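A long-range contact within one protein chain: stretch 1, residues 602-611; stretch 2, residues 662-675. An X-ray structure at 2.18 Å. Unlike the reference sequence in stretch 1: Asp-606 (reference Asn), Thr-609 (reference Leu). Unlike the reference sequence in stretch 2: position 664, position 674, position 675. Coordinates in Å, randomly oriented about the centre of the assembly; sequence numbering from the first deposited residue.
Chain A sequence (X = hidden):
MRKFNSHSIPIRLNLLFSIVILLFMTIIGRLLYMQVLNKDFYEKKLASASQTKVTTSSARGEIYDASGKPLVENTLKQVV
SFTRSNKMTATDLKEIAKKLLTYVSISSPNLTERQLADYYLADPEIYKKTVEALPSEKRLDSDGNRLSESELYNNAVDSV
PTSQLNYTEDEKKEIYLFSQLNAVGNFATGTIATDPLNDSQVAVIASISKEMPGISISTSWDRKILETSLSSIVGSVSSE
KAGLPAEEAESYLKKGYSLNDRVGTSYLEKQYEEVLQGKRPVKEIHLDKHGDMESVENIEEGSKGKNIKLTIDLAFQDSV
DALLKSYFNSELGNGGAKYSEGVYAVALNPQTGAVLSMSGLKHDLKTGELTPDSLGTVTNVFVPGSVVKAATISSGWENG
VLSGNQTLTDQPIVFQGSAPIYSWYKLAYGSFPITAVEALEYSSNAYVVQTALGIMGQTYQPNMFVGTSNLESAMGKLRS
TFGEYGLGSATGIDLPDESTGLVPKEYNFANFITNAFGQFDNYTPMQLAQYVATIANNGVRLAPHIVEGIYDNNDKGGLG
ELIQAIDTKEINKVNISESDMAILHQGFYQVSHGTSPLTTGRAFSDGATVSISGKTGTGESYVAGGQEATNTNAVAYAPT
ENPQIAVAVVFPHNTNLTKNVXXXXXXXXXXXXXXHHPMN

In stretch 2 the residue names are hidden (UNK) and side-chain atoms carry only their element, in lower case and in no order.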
ATOM      1  N   ARG A 602       0.333  33.917   2.453  1.00 36.07           N
ATOM      2  CA  ARG A 602       1.667  34.422   2.787  1.00 38.11           C
ATOM      3  C   ARG A 602       2.403  33.573   3.831  1.00 37.52           C
ATOM      4  O   ARG A 602       3.639  33.575   3.886  1.00 37.72           O
ATOM      5  CB  ARG A 602       1.610  35.913   3.199  1.00 41.12           C
ATOM      6  CG  ARG A 602       1.329  36.857   2.014  1.00 41.63           C
ATOM      7  CD  ARG A 602       1.238  38.315   2.468  1.00 58.39           C
ATOM      8  NE  ARG A 602       0.072  38.521   3.322  1.00 63.72           N
ATOM      9  CZ  ARG A 602      -0.993  39.244   2.981  1.00 65.18           C
ATOM     10  NH1 ARG A 602      -1.049  39.866   1.809  1.00 64.27           N
ATOM     11  NH2 ARG A 602      -2.015  39.350   3.817  1.00 64.75           N
ATOM     12  N   ALA A 603       1.678  32.812   4.652  1.00 36.89           N
ATOM     13  CA  ALA A 603       2.383  31.902   5.567  1.00 39.77           C
ATOM     14  C   ALA A 603       3.325  30.900   4.884  1.00 39.82           C
ATOM     15  O   ALA A 603       4.317  30.478   5.506  1.00 41.63           O
ATOM     16  CB  ALA A 603       1.420  31.189   6.537  1.00 38.97           C
ATOM     17  N   PHE A 604       3.022  30.542   3.632  1.00 37.00           N
ATOM     18  CA  PHE A 604       3.887  29.685   2.798  1.00 38.44           C
ATOM     19  C   PHE A 604       5.305  30.259   2.638  1.00 39.02           C
ATOM     20  O   PHE A 604       6.264  29.500   2.593  1.00 36.58           O
ATOM     21  CB  PHE A 604       3.345  29.498   1.362  1.00 37.50           C
ATOM     22  CG  PHE A 604       2.237  28.485   1.221  1.00 34.43           C
ATOM     23  CD1 PHE A 604       2.416  27.179   1.639  1.00 34.05           C
ATOM     24  CD2 PHE A 604       1.028  28.843   0.627  1.00 37.16           C
ATOM     25  CE1 PHE A 604       1.412  26.225   1.505  1.00 30.09           C
ATOM     26  CE2 PHE A 604       0.003  27.890   0.467  1.00 40.48           C
ATOM     27  CZ  PHE A 604       0.194  26.577   0.915  1.00 33.57           C
ATOM     28  N   SER A 605       5.419  31.575   2.471  1.00 39.58           N
ATOM     29  CA  SER A 605       6.704  32.215   2.156  1.00 42.17           C
ATOM     30  C   SER A 605       7.471  32.650   3.399  1.00 42.82           C
ATOM     31  O   SER A 605       8.654  32.961   3.300  1.00 43.33           O
ATOM     32  CB  SER A 605       6.504  33.465   1.299  1.00 41.86           C
ATOM     33  OG  SER A 605       5.625  33.221   0.224  1.00 42.62           O
ATOM     34  N   ASP A 606       6.804  32.663   4.550  1.00 43.94           N
ATOM     35  CA  ASP A 606       7.380  33.195   5.792  1.00 43.87           C
ATOM     36  C   ASP A 606       8.460  32.276   6.366  1.00 43.67           C
ATOM     37  O   ASP A 606       8.157  31.310   7.076  1.00 43.64           O
ATOM     38  CB  ASP A 606       6.271  33.438   6.822  1.00 43.38           C
ATOM     39  CG  ASP A 606       6.781  34.065   8.118  1.00 50.43           C
ATOM     40  OD1 ASP A 606       7.998  34.342   8.241  1.00 51.80           O
ATOM     41  OD2 ASP A 606       5.943  34.286   9.024  1.00 48.04           O
ATOM     42  N   GLY A 607       9.717  32.581   6.063  1.00 43.17           N
ATOM     43  CA  GLY A 607      10.825  31.698   6.412  1.00 45.73           C
ATOM     44  C   GLY A 607      11.093  30.613   5.372  1.00 46.19           C
ATOM     45  O   GLY A 607      11.838  29.669   5.631  1.00 45.88           O
ATOM     46  N   ALA A 608      10.503  30.762   4.190  1.00 45.35           N
ATOM     47  CA  ALA A 608      10.767  29.888   3.042  1.00 44.20           C
ATOM     48  C   ALA A 608      12.181  30.021   2.473  1.00 44.78           C
ATOM     49  O   ALA A 608      12.597  31.131   2.125  1.00 45.19           O
ATOM     50  CB  ALA A 608       9.749  30.148   1.941  1.00 41.61           C
ATOM     51  N   THR A 609      12.897  28.898   2.348  1.00 44.16           N
ATOM     52  CA  THR A 609      14.275  28.909   1.841  1.00 44.87           C
ATOM     53  C   THR A 609      14.358  28.759   0.317  1.00 45.18           C
ATOM     54  O   THR A 609      15.419  28.961  -0.272  1.00 44.15           O
ATOM     55  CB  THR A 609      15.189  27.867   2.546  1.00 44.67           C
ATOM     56  OG1 THR A 609      14.772  26.530   2.222  1.00 49.69           O
ATOM     57  CG2 THR A 609      15.146  28.034   4.042  1.00 43.02           C
ATOM     58  N   VAL A 610      13.239  28.391  -0.310  1.00 45.00           N
ATOM     59  CA  VAL A 610      13.060  28.456  -1.761  1.00 43.24           C
ATOM     60  C   VAL A 610      11.691  29.067  -2.015  1.00 41.96           C
ATOM     61  O   VAL A 610      10.840  29.075  -1.121  1.00 41.63           O
ATOM     62  CB  VAL A 610      13.058  27.049  -2.446  1.00 47.64           C
ATOM     63  CG1 VAL A 610      14.469  26.480  -2.553  1.00 45.89           C
ATOM     64  CG2 VAL A 610      12.101  26.096  -1.736  1.00 42.50           C
ATOM     65  N   SER A 611      11.489  29.571  -3.229  1.00 38.96           N
ATOM     66  CA  SER A 611      10.205  30.112  -3.646  1.00 38.88           C
ATOM     67  C   SER A 611       9.147  29.004  -3.708  1.00 39.28           C
ATOM     68  O   SER A 611       9.320  28.012  -4.406  1.00 41.16           O
ATOM     69  CB  SER A 611      10.350  30.770  -5.014  1.00 38.69           C
ATOM     70  OG  SER A 611       9.085  31.213  -5.482  1.00 43.13           O
ATOM     71  N   UNK A 662      -1.867  24.741   8.277  1.00 37.35           N
ATOM     72  CA  UNK A 662      -1.712  23.926   7.069  1.00 37.88           C
ATOM     73  C   UNK A 662      -0.552  24.368   6.194  1.00 33.76           C
ATOM     74  O   UNK A 662       0.356  23.599   5.939  1.00 36.24           O
ATOM     75  N   UNK A 663      -0.580  25.612   5.719  1.00 34.39           N
ATOM     76  CA  UNK A 663       0.504  26.178   4.919  1.00 35.57           C
ATOM     77  C   UNK A 663       1.854  26.124   5.636  1.00 35.66           C
ATOM     78  O   UNK A 663       2.884  25.926   4.991  1.00 37.72           O
ATOM     79  c   UNK A 663      -1.750  26.514   5.831  1.00 34.80           C
ATOM     80  c   UNK A 663      -1.443  27.616   4.890  1.00 37.60           C
ATOM     81  c   UNK A 663       0.082  27.644   4.746  1.00 38.99           C
ATOM     82  N   UNK A 664       1.856  26.261   6.962  1.00 35.93           N
ATOM     83  CA  UNK A 664       3.120  26.303   7.713  1.00 34.46           C
ATOM     84  C   UNK A 664       3.727  24.904   7.770  1.00 32.54           C
ATOM     85  O   UNK A 664       4.945  24.723   7.663  1.00 34.64           O
ATOM     86  c   UNK A 664       2.901  26.862   9.129  1.00 33.01           C
ATOM     87  N   UNK A 665       2.881  23.899   7.925  1.00 31.32           N
ATOM     88  CA  UNK A 665       3.364  22.519   7.840  1.00 33.35           C
ATOM     89  C   UNK A 665       3.942  22.227   6.456  1.00 32.47           C
ATOM     90  O   UNK A 665       5.068  21.747   6.352  1.00 31.47           O
ATOM     91  c   UNK A 665       0.497  21.055  10.001  1.00 31.98           C
ATOM     92  c   UNK A 665       2.810  20.069   8.013  1.00 33.04           C
ATOM     93  c   UNK A 665       2.279  21.486   8.214  1.00 33.85           C
ATOM     94  c   UNK A 665       1.850  21.684   9.674  1.00 34.75           C
ATOM     95  N   UNK A 666       3.193  22.568   5.406  1.00 33.51           N
ATOM     96  CA  UNK A 666       3.648  22.408   4.019  1.00 34.74           C
ATOM     97  C   UNK A 666       5.010  23.080   3.782  1.00 33.71           C
ATOM     98  O   UNK A 666       5.928  22.514   3.189  1.00 38.32           O
ATOM     99  c   UNK A 666       2.575  22.977   3.035  1.00 28.57           C
ATOM    100  N   UNK A 667       5.136  24.319   4.227  1.00 34.33           N
ATOM    101  CA  UNK A 667       6.383  25.073   4.100  1.00 31.00           C
ATOM    102  C   UNK A 667       7.515  24.375   4.828  1.00 30.39           C
ATOM    103  O   UNK A 667       8.632  24.265   4.320  1.00 32.90           O
ATOM    104  n   UNK A 667       6.374  27.932   9.412  1.00 34.69           N
ATOM    105  c   UNK A 667       7.386  27.324   4.866  1.00 35.74           C
ATOM    106  c   UNK A 667       6.138  26.436   4.757  1.00 29.91           C
ATOM    107  c   UNK A 667       6.330  28.453   8.185  1.00 40.35           C
ATOM    108  c   UNK A 667       7.082  28.451   5.839  1.00 34.79           C
ATOM    109  n   UNK A 667       5.557  29.499   7.921  1.00 38.89           N
ATOM    110  n   UNK A 667       7.053  27.926   7.208  1.00 34.07           N
ATOM    111  N   UNK A 668       7.249  23.937   6.055  1.00 31.76           N
ATOM    112  CA  UNK A 668       8.320  23.376   6.863  1.00 34.34           C
ATOM    113  C   UNK A 668       8.748  22.021   6.305  1.00 36.18           C
ATOM    114  O   UNK A 668       9.900  21.625   6.500  1.00 36.19           O
ATOM    115  o   UNK A 668       8.160  25.566   8.570  1.00 39.72           O
ATOM    116  c   UNK A 668       7.890  23.187   8.313  1.00 32.95           C
ATOM    117  c   UNK A 668       7.809  24.490   9.090  1.00 36.38           C
ATOM    118  o   UNK A 668       7.350  24.427  10.243  1.00 39.31           O
ATOM    119  N   UNK A 669       7.824  21.289   5.683  1.00 33.37           N
ATOM    120  CA  UNK A 669       8.217  20.062   4.990  1.00 35.52           C
ATOM    121  C   UNK A 669       9.081  20.396   3.783  1.00 35.76           C
ATOM    122  O   UNK A 669      10.058  19.699   3.506  1.00 35.48           O
ATOM    123  c   UNK A 669       6.320  18.565   5.757  1.00 33.26           C
ATOM    124  c   UNK A 669       4.898  18.050   5.474  1.00 32.63           C
ATOM    125  c   UNK A 669       7.499  18.055   3.603  1.00 32.99           C
ATOM    126  c   UNK A 669       7.025  19.179   4.542  1.00 35.15           C
ATOM    127  N   UNK A 670       8.720  21.451   3.059  1.00 36.58           N
ATOM    128  CA  UNK A 670       9.534  21.859   1.921  1.00 35.09           C
ATOM    129  C   UNK A 670      10.937  22.285   2.368  1.00 37.76           C
ATOM    130  O   UNK A 670      11.930  21.884   1.749  1.00 36.31           O
ATOM    131  c   UNK A 670       8.812  22.901   1.026  1.00 36.24           C
ATOM    132  c   UNK A 670       9.748  23.495  -0.047  1.00 29.89           C
ATOM    133  c   UNK A 670       7.631  22.205   0.327  1.00 37.79           C
ATOM    134  c   UNK A 670       6.840  23.078  -0.590  1.00 39.54           C
ATOM    135  N   UNK A 671      11.031  23.088   3.426  1.00 36.75           N
ATOM    136  CA  UNK A 671      12.338  23.534   3.921  1.00 36.41           C
ATOM    137  C   UNK A 671      13.119  22.312   4.393  1.00 38.05           C
ATOM    138  O   UNK A 671      14.321  22.227   4.185  1.00 37.70           O
ATOM    139  c   UNK A 671      11.809  25.883   4.750  1.00 35.19           C
ATOM    140  o   UNK A 671      11.960  26.296   3.608  1.00 35.71           O
ATOM    141  n   UNK A 671      11.364  26.657   5.744  1.00 35.90           N
ATOM    142  c   UNK A 671      12.203  24.474   5.125  1.00 35.28           C
ATOM    143  N   UNK A 672      12.449  21.367   5.050  1.00 40.39           N
ATOM    144  CA  UNK A 672      13.156  20.174   5.538  1.00 39.86           C
ATOM    145  C   UNK A 672      13.800  19.451   4.372  1.00 41.92           C
ATOM    146  O   UNK A 672      14.963  19.051   4.431  1.00 42.48           O
ATOM    147  c   UNK A 672      13.279  19.304   8.648  1.00 43.44           C
ATOM    148  c   UNK A 672      10.809  18.827   8.379  1.00 41.89           C
ATOM    149  c   UNK A 672      12.020  19.550   7.792  1.00 44.41           C
ATOM    150  c   UNK A 672      12.240  19.230   6.308  1.00 38.10           C
ATOM    151  N   UNK A 673      13.039  19.310   3.292  1.00 41.37           N
ATOM    152  CA  UNK A 673      13.547  18.654   2.093  1.00 41.36           C
ATOM    153  C   UNK A 673      14.712  19.378   1.433  1.00 42.59           C
ATOM    154  O   UNK A 673      15.670  18.735   0.986  1.00 41.29           O
ATOM    155  o   UNK A 673      14.135  15.189  -3.243  1.00 40.46           O
ATOM    156  c   UNK A 673      13.579  15.440  -0.949  1.00 43.46           C
ATOM    157  c   UNK A 673      12.441  18.481   1.054  1.00 40.36           C
ATOM    158  c   UNK A 673      13.464  17.328  -2.419  1.00 38.73           C
ATOM    159  c   UNK A 673      13.717  15.982  -2.206  1.00 38.82           C
ATOM    160  c   UNK A 673      13.071  18.131  -1.365  1.00 32.81           C
ATOM    161  c   UNK A 673      13.148  16.254   0.103  1.00 37.82           C
ATOM    162  c   UNK A 673      12.887  17.606  -0.093  1.00 38.04           C
ATOM    163  N   UNK A 674      14.599  20.700   1.331  1.00 43.01           N
ATOM    164  CA  UNK A 674      15.664  21.537   0.773  1.00 45.89           C
ATOM    165  C   UNK A 674      16.995  21.437   1.519  1.00 45.92           C
ATOM    166  O   UNK A 674      18.045  21.354   0.905  1.00 47.86           O
ATOM    167  c   UNK A 674      16.218  23.801  -0.185  1.00 48.41           C
ATOM    168  c   UNK A 674      15.258  23.007   0.683  1.00 43.29           C
ATOM    169  n   UNK A 674      16.567  25.012   0.245  1.00 46.72           N
ATOM    170  o   UNK A 674      16.654  23.317  -1.231  1.00 51.41           O
ATOM    171  N   UNK A 675      16.941  21.444   2.844  1.00 48.49           N
ATOM    172  CA  UNK A 675      18.085  21.096   3.674  1.00 51.97           C
ATOM    173  C   UNK A 675      18.662  19.745   3.235  1.00 51.04           C
ATOM    174  O   UNK A 675      19.860  19.610   3.004  1.00 51.80           O
ATOM    175  c   UNK A 675      17.596  20.999   5.125  1.00 52.71           C
ATOM    176  c   UNK A 675      17.962  21.563   7.558  1.00 73.91           C
ATOM    177  o   UNK A 675      16.796  21.940   7.715  1.00 77.99           O
ATOM    178  n   UNK A 675      18.753  21.220   8.575  1.00 72.76           N
ATOM    179  c   UNK A 675      18.572  21.481   6.167  1.00 64.43           C
TER

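Position 662 has no side-chain atoms and lies clear of stretch 1. It is Gly-662.

Position 663 has three carbons that close a ring onto the backbone N. Its CB sits over one face of the Phe-604 ring, 3.9 Å from the centroid, and lies 4.2 Å from Ala-603 CB. It is Pro-663.

Position 664 has one carbon, pointing away from stretch 1: Ala-664.

Position 665 has four carbons, forked at the first, with one arm two carbons long. It is out of reach of stretch 1: Ile-665.

Position 666 has one carbon. That CB lies 3.8 Å from Phe-604 CE1, at the edge of the ring. It is Ala-666.

Position 667 has three carbons, a nitrogen, then a carbon carrying two more nitrogens. One end nitrogen is 2.9 Å from Ala-603 O. This is a guanidinium, so it is Arg-667. Its NH1 donates a hydrogen bond to that carbonyl. Asp-606 O lies over one face of the group, 3.3 Å from Arg-667 NH1, but the angle is too poor for a bond.

Position 668 has two carbons, the second carrying two oxygens. It does not touch stretch 1. The carboxylate makes it Asp-668. Its OD2 forms a salt bridge with Arg-667 NE at 2.9 Å.

Position 669 repeats the four-carbon fork of 665, out of reach: Ile-669.

Position 670 has the same fork, but points toward stretch 1 and meets the Val-610 side chain. It is Ile-670; its CG2 is 3.9 Å from Val-610 CG2.

Position 671 has two carbons, the second carrying one oxygen and one nitrogen. The oxygen is 3.0 Å from Thr-609 N and 3.1 Å from Thr-609 OG1; the nitrogen is 3.1 Å from Gly-607 O. This amide is Asn-671. ND2 donates to the carbonyl, and OD1 accepts from both Thr-609 atoms.

Position 672 has four carbons, forked at the second, and points away: Leu-672.

Position 673 has one carbon, then a six-carbon ring bearing an oxygen, out of reach: Tyr-673.

Position 674 has two carbons, the second carrying one oxygen and one nitrogen. The nitrogen is 3.1 Å from Thr-609 OG1. It is Asn-674, and ND2 is the donor.

Position 675 has three carbons, the third carrying one oxygen and one nitrogen, without contact to stretch 1: Gln-675.

The contact packs stretch 1 against a helix. Phe-604 meets Pro-663 and Ala-666 at one end, and Val-610 meets Ile-670 near the other. Alongside these, Arg-667 and Asn-671 bind backbone carbonyls of stretch 1. The Asn-671 amide both donates and accepts, so it satisfies Gly-607 O and Thr-609 N together. Thr-609 hydroxyl links Asn-671 to Asn-674, about one helical turn apart.

Stretch 2, residues 662-675: GPAIARDIINLYNQ
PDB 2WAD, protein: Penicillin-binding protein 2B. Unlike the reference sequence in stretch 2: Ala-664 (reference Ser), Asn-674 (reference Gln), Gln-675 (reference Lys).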